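Local coordinates for integrase (Bovine immunodeficiency virus, PDB 3KKS), which probably carries the active site with which the retroviral enzyme inserts viral DNA into target DNA, at residues I45-S59 against L73-Y87. Sequence-based numbering, arbitrary orientation.
Sequences ILQLIQRYTVLHLHS and LCKYLGITKTTGIPY
The hydroxyl of T82 is gripped by two imidazoles: OG1 lies 2.6 Å from H58 ND1 and 2.9 Å from H56 NE2, two hydrogen bonds to one oxygen. A chi1 of 55° sets OG1 between the backbone N and carbonyl carbon of T82, where both rings meet it edge-on, near their planes. These bonds help hold each ring's rotation. The methyl T80 CG2 sits almost straight above the centre of one H56 face, 4.0 Å from the ring centroid, a CH-pi contact. Y87, poorly ordered, turns its edge to the face of H58, with planes at 63°; H58 NE2 is buried without a polar partner.

Beneath this cluster the axes of strands 56-59 and 80-83 run parallel within 16°. Their ladder starts just ahead of 56-59 with T80 N to L55 O, then L57 N to T80 O (2.7 Å) and T82 N to L57 O. On the other sheet face, I79 CG2 packs on L57 CB at 3.8 Å, while its CD1 reaches I49 CG1 at 3.7 Å. L77 sends CD1 to I45 CG2 and CD2 to I49 CG2. C74 SG meets L57 CD2 at 4.0 Å, placing helix 68-76 against this face. A Schellman motif at G78 ends that helix and turns the chain into its strand. Strand 56-59, helix 68-76 and edge strand 80-83 thus form a beta-alpha-beta crossover of the RNase H-like integrase core, with helix 38-51 packed alongside.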
loop_
_atom_site.group_PDB
_atom_site.type_symbol
_atom_site.label_atom_id
_atom_site.label_comp_id
_atom_site.label_asym_id
_atom_site.label_seq_id
_atom_site.Cartn_x
_atom_site.Cartn_y
_atom_site.Cartn_z
ATOM N N ILE A 45 -1.487 -0.169 9.472
ATOM C CA ILE A 45 -2.801 -0.734 9.161
ATOM C C ILE A 45 -3.914 0.158 9.707
ATOM O O ILE A 45 -4.922 0.369 9.046
ATOM C CB ILE A 45 -2.964 -2.154 9.757
ATOM C CG1 ILE A 45 -1.982 -3.123 9.093
ATOM C CG2 ILE A 45 -4.389 -2.649 9.550
ATOM C CD1 ILE A 45 -2.030 -4.527 9.680
ATOM N N LEU A 46 -3.733 0.673 10.918
ATOM C CA LEU A 46 -4.735 1.551 11.521
ATOM C C LEU A 46 -4.915 2.815 10.687
ATOM O O LEU A 46 -6.037 3.300 10.531
ATOM C CB LEU A 46 -4.348 1.896 12.964
ATOM C CG LEU A 46 -4.655 0.769 13.969
ATOM C CD1 LEU A 46 -3.998 1.051 15.300
ATOM C CD2 LEU A 46 -6.158 0.623 14.142
ATOM N N GLN A 47 -3.812 3.338 10.151
ATOM C CA GLN A 47 -3.851 4.528 9.295
ATOM C C GLN A 47 -4.581 4.196 7.989
ATOM O O GLN A 47 -5.386 4.979 7.492
ATOM C CB GLN A 47 -2.436 4.988 8.939
ATOM C CG GLN A 47 -1.658 5.711 10.035
ATOM C CD GLN A 47 -1.815 7.228 9.975
ATOM O OE1 GLN A 47 -1.815 7.822 8.893
ATOM N NE2 GLN A 47 -1.932 7.860 11.140
ATOM N N LEU A 48 -4.279 3.027 7.431
ATOM C CA LEU A 48 -4.898 2.593 6.186
ATOM C C LEU A 48 -6.402 2.420 6.363
ATOM O O LEU A 48 -7.194 2.878 5.539
ATOM C CB LEU A 48 -4.299 1.263 5.729
ATOM C CG LEU A 48 -4.644 0.888 4.285
ATOM C CD1 LEU A 48 -3.884 1.810 3.323
ATOM C CD2 LEU A 48 -4.277 -0.558 4.028
ATOM N N ILE A 49 -6.782 1.754 7.446
ATOM C CA ILE A 49 -8.185 1.498 7.744
ATOM C C ILE A 49 -8.889 2.814 8.078
ATOM O O ILE A 49 -10.096 2.946 7.906
ATOM C CB ILE A 49 -8.297 0.470 8.917
ATOM C CG1 ILE A 49 -9.325 -0.603 8.571
ATOM C CG2 ILE A 49 -8.631 1.173 10.234
ATOM C CD1 ILE A 49 -10.734 -0.082 8.420
ATOM N N GLN A 50 -8.108 3.791 8.522
ATOM C CA GLN A 50 -8.605 5.124 8.874
ATOM C C GLN A 50 -8.989 5.913 7.623
ATOM O O GLN A 50 -10.034 6.562 7.574
ATOM C CB GLN A 50 -7.503 5.884 9.630
ATOM C CG GLN A 50 -7.641 7.411 9.694
ATOM C CD GLN A 50 -6.317 8.107 10.042
ATOM O OE1 GLN A 50 -5.574 7.671 10.936
ATOM N NE2 GLN A 50 -6.019 9.196 9.339
ATOM N N ARG A 51 -8.129 5.846 6.613
ATOM C CA ARG A 51 -8.326 6.575 5.367
ATOM C C ARG A 51 -9.118 5.855 4.274
ATOM O O ARG A 51 -9.848 6.483 3.517
ATOM C CB ARG A 51 -6.960 6.973 4.805
ATOM C CG ARG A 51 -6.045 7.627 5.835
ATOM C CD ARG A 51 -4.655 7.924 5.271
ATOM N NE ARG A 51 -3.762 8.489 6.285
ATOM C CZ ARG A 51 -4.026 9.587 6.985
ATOM N NH1 ARG A 51 -5.158 10.247 6.779
ATOM N NH2 ARG A 51 -3.166 10.026 7.896
ATOM N N TYR A 52 -8.988 4.539 4.197
ATOM C CA TYR A 52 -9.654 3.786 3.148
ATOM C C TYR A 52 -10.520 2.647 3.667
ATOM O O TYR A 52 -10.634 2.420 4.868
ATOM C CB TYR A 52 -8.594 3.188 2.220
ATOM C CG TYR A 52 -7.631 4.197 1.630
ATOM C CD1 TYR A 52 -7.908 4.822 0.418
ATOM C CD2 TYR A 52 -6.435 4.509 2.274
ATOM C CE1 TYR A 52 -7.023 5.728 -0.147
ATOM C CE2 TYR A 52 -5.540 5.417 1.716
ATOM C CZ TYR A 52 -5.842 6.021 0.504
ATOM O OH TYR A 52 -4.973 6.915 -0.068
ATOM N N THR A 53 -11.123 1.930 2.730
ATOM C CA THR A 53 -11.932 0.772 3.052
ATOM C C THR A 53 -11.003 -0.416 2.841
ATOM O O THR A 53 -10.423 -0.580 1.769
ATOM C CB THR A 53 -13.128 0.641 2.103
ATOM O OG1 THR A 53 -13.993 1.769 2.279
ATOM C CG2 THR A 53 -13.898 -0.637 2.382
ATOM N N VAL A 54 -10.839 -1.226 3.875
ATOM C CA VAL A 54 -9.975 -2.387 3.790
ATOM C C VAL A 54 -10.766 -3.589 4.263
ATOM O O VAL A 54 -11.083 -3.706 5.448
ATOM C CB VAL A 54 -8.741 -2.229 4.688
ATOM C CG1 VAL A 54 -7.834 -3.446 4.553
ATOM C CG2 VAL A 54 -8.015 -0.958 4.330
ATOM N N LEU A 55 -11.076 -4.481 3.329
ATOM C CA LEU A 55 -11.846 -5.677 3.638
ATOM C C LEU A 55 -10.997 -6.928 3.718
ATOM O O LEU A 55 -11.357 -7.890 4.394
ATOM C CB LEU A 55 -12.943 -5.860 2.588
ATOM C CG LEU A 55 -14.283 -5.208 2.926
ATOM C CD1 LEU A 55 -14.101 -4.072 3.917
ATOM C CD2 LEU A 55 -14.933 -4.720 1.647
ATOM N N HIS A 56 -9.862 -6.911 3.037
ATOM C CA HIS A 56 -8.991 -8.067 3.029
ATOM C C HIS A 56 -7.550 -7.597 2.936
ATOM O O HIS A 56 -7.215 -6.751 2.104
ATOM C CB HIS A 56 -9.360 -8.961 1.833
ATOM C CG HIS A 56 -8.648 -10.276 1.807
ATOM N ND1 HIS A 56 -9.124 -11.360 1.102
ATOM C CD2 HIS A 56 -7.486 -10.679 2.378
ATOM C CE1 HIS A 56 -8.288 -12.374 1.241
ATOM N NE2 HIS A 56 -7.286 -11.986 2.010
ATOM N N LEU A 57 -6.701 -8.152 3.797
ATOM C CA LEU A 57 -5.293 -7.787 3.841
ATOM C C LEU A 57 -4.423 -9.009 3.548
ATOM O O LEU A 57 -4.619 -10.072 4.135
ATOM C CB LEU A 57 -4.969 -7.221 5.224
ATOM C CG LEU A 57 -3.807 -6.242 5.395
ATOM C CD1 LEU A 57 -3.879 -5.128 4.360
ATOM C CD2 LEU A 57 -3.874 -5.649 6.796
ATOM N N HIS A 58 -3.467 -8.854 2.636
ATOM C CA HIS A 58 -2.572 -9.948 2.262
ATOM C C HIS A 58 -1.110 -9.514 2.370
ATOM O O HIS A 58 -0.797 -8.331 2.239
ATOM C CB HIS A 58 -2.867 -10.384 0.824
ATOM C CG HIS A 58 -2.130 -11.618 0.398
ATOM N ND1 HIS A 58 -2.391 -12.862 0.934
ATOM C CD2 HIS A 58 -1.147 -11.798 -0.510
ATOM C CE1 HIS A 58 -1.594 -13.756 0.372
ATOM N NE2 HIS A 58 -0.830 -13.136 -0.508
ATOM N N SER A 59 -0.219 -10.472 2.613
ATOM C CA SER A 59 1.213 -10.194 2.723
ATOM C C SER A 59 2.015 -11.495 2.748
ATOM O O SER A 59 1.450 -12.579 2.606
ATOM C CB SER A 59 1.500 -9.420 3.999
ATOM O OG SER A 59 1.105 -10.174 5.124
ATOM N N LEU A 73 -5.420 -7.686 15.493
ATOM C CA LEU A 73 -5.809 -6.364 15.016
ATOM C C LEU A 73 -6.781 -6.475 13.840
ATOM O O LEU A 73 -7.777 -5.752 13.773
ATOM C CB LEU A 73 -4.575 -5.561 14.596
ATOM C CG LEU A 73 -4.879 -4.213 13.934
ATOM C CD1 LEU A 73 -5.823 -3.418 14.820
ATOM C CD2 LEU A 73 -3.593 -3.444 13.685
ATOM N N CYS A 74 -6.495 -7.388 12.916
ATOM C CA CYS A 74 -7.364 -7.579 11.766
ATOM C C CYS A 74 -8.707 -8.162 12.184
ATOM O O CYS A 74 -9.736 -7.842 11.590
ATOM C CB CYS A 74 -6.700 -8.488 10.738
ATOM S SG CYS A 74 -5.319 -7.715 9.862
ATOM N N LYS A 75 -8.703 -9.027 13.193
ATOM C CA LYS A 75 -9.960 -9.601 13.667
ATOM C C LYS A 75 -10.768 -8.484 14.313
ATOM O O LYS A 75 -11.976 -8.384 14.115
ATOM C CB LYS A 75 -9.691 -10.727 14.668
ATOM C CG LYS A 75 -9.158 -11.984 14.001
ATOM C CD LYS A 75 -8.616 -12.994 14.993
ATOM C CE LYS A 75 -8.027 -14.189 14.254
ATOM N NZ LYS A 75 -7.475 -15.222 15.168
ATOM N N TYR A 76 -10.084 -7.632 15.066
ATOM C CA TYR A 76 -10.723 -6.506 15.727
ATOM C C TYR A 76 -11.310 -5.532 14.709
ATOM O O TYR A 76 -12.390 -4.984 14.920
ATOM C CB TYR A 76 -9.711 -5.772 16.614
ATOM C CG TYR A 76 -10.172 -4.398 17.042
ATOM C CD1 TYR A 76 -11.348 -4.237 17.774
ATOM C CD2 TYR A 76 -9.454 -3.254 16.683
ATOM C CE1 TYR A 76 -11.805 -2.974 18.134
ATOM C CE2 TYR A 76 -9.903 -1.982 17.038
ATOM C CZ TYR A 76 -11.080 -1.850 17.765
ATOM O OH TYR A 76 -11.545 -0.605 18.120
ATOM N N LEU A 77 -10.594 -5.319 13.606
ATOM C CA LEU A 77 -11.039 -4.404 12.559
ATOM C C LEU A 77 -11.917 -5.097 11.520
ATOM O O LEU A 77 -12.278 -4.504 10.508
ATOM C CB LEU A 77 -9.828 -3.778 11.863
ATOM C CG LEU A 77 -8.906 -2.888 12.700
ATOM C CD1 LEU A 77 -7.596 -2.671 11.959
ATOM C CD2 LEU A 77 -9.593 -1.556 12.996
ATOM N N GLY A 78 -12.262 -6.356 11.773
ATOM C CA GLY A 78 -13.085 -7.099 10.834
ATOM C C GLY A 78 -12.453 -7.178 9.459
ATOM O O GLY A 78 -13.121 -6.968 8.448
ATOM N N ILE A 79 -11.160 -7.479 9.416
ATOM C CA ILE A 79 -10.435 -7.582 8.154
ATOM C C ILE A 79 -9.964 -9.011 7.903
ATOM O O ILE A 79 -9.349 -9.630 8.760
ATOM C CB ILE A 79 -9.194 -6.658 8.148
ATOM C CG1 ILE A 79 -9.626 -5.192 8.167
ATOM C CG2 ILE A 79 -8.342 -6.936 6.922
ATOM C CD1 ILE A 79 -8.468 -4.226 8.311
ATOM N N THR A 80 -10.255 -9.534 6.725
ATOM C CA THR A 80 -9.819 -10.878 6.394
ATOM C C THR A 80 -8.326 -10.789 6.126
ATOM O O THR A 80 -7.879 -9.928 5.375
ATOM C CB THR A 80 -10.523 -11.393 5.144
ATOM O OG1 THR A 80 -11.937 -11.300 5.334
ATOM C CG2 THR A 80 -10.147 -12.842 4.880
ATOM N N LYS A 81 -7.553 -11.664 6.753
ATOM C CA LYS A 81 -6.113 -11.650 6.566
ATOM C C LYS A 81 -5.608 -12.983 6.047
ATOM O O LYS A 81 -6.022 -14.041 6.519
ATOM C CB LYS A 81 -5.410 -11.303 7.881
ATOM C CG LYS A 81 -3.895 -11.405 7.824
ATOM C CD LYS A 81 -3.263 -11.005 9.152
ATOM C CE LYS A 81 -1.819 -11.474 9.241
ATOM N NZ LYS A 81 -1.002 -11.014 8.099
ATOM N N THR A 82 -4.720 -12.916 5.062
ATOM C CA THR A 82 -4.134 -14.106 4.459
ATOM C C THR A 82 -2.637 -13.895 4.309
ATOM O O THR A 82 -2.141 -12.781 4.486
ATOM C CB THR A 82 -4.766 -14.413 3.080
ATOM O OG1 THR A 82 -4.652 -13.271 2.221
ATOM C CG2 THR A 82 -6.242 -14.775 3.250
ATOM N N THR A 83 -1.922 -14.967 3.981
ATOM C CA THR A 83 -0.473 -14.905 3.842
ATOM C C THR A 83 0.055 -15.808 2.725
ATOM O O THR A 83 -0.663 -16.660 2.204
ATOM C CB THR A 83 0.200 -15.289 5.185
ATOM O OG1 THR A 83 -0.235 -14.383 6.206
ATOM C CG2 THR A 83 1.716 -15.222 5.082
ATOM N N GLY A 84 1.314 -15.602 2.352
ATOM C CA GLY A 84 1.918 -16.408 1.310
ATOM C C GLY A 84 1.678 -15.895 -0.094
ATOM O O GLY A 84 0.771 -16.353 -0.788
ATOM N N ILE A 85 2.495 -14.937 -0.515
ATOM C CA ILE A 85 2.382 -14.370 -1.852
ATOM C C ILE A 85 2.631 -15.481 -2.880
ATOM O O ILE A 85 3.498 -16.335 -2.685
ATOM C CB ILE A 85 3.406 -13.226 -2.041
ATOM C CG1 ILE A 85 3.079 -12.091 -1.063
ATOM C CG2 ILE A 85 3.386 -12.721 -3.479
ATOM C CD1 ILE A 85 4.034 -10.915 -1.125
ATOM N N PRO A 86 1.877 -15.480 -3.992
ATOM C CA PRO A 86 0.826 -14.513 -4.334
ATOM C C PRO A 86 -0.563 -14.881 -3.822
ATOM O O PRO A 86 -0.749 -15.864 -3.100
ATOM C CB PRO A 86 0.846 -14.492 -5.871
ATOM C CG PRO A 86 2.076 -15.310 -6.266
ATOM C CD PRO A 86 2.197 -16.310 -5.161
ATOM N N TYR A 87 -1.532 -14.062 -4.208
ATOM C CA TYR A 87 -2.924 -14.289 -3.860
ATOM C C TYR A 87 -3.486 -14.873 -5.150
ATOM O O TYR A 87 -3.952 -16.012 -5.183
ATOM C CB TYR A 87 -3.626 -12.971 -3.526
ATOM C CG TYR A 87 -5.023 -13.167 -2.986
ATOM C CD1 TYR A 87 -5.230 -13.754 -1.738
ATOM C CD2 TYR A 87 -6.141 -12.793 -3.732
ATOM C CE1 TYR A 87 -6.516 -13.973 -1.247
ATOM C CE2 TYR A 87 -7.433 -13.007 -3.251
ATOM C CZ TYR A 87 -7.614 -13.593 -2.009
ATOM O OH TYR A 87 -8.892 -13.803 -1.529
#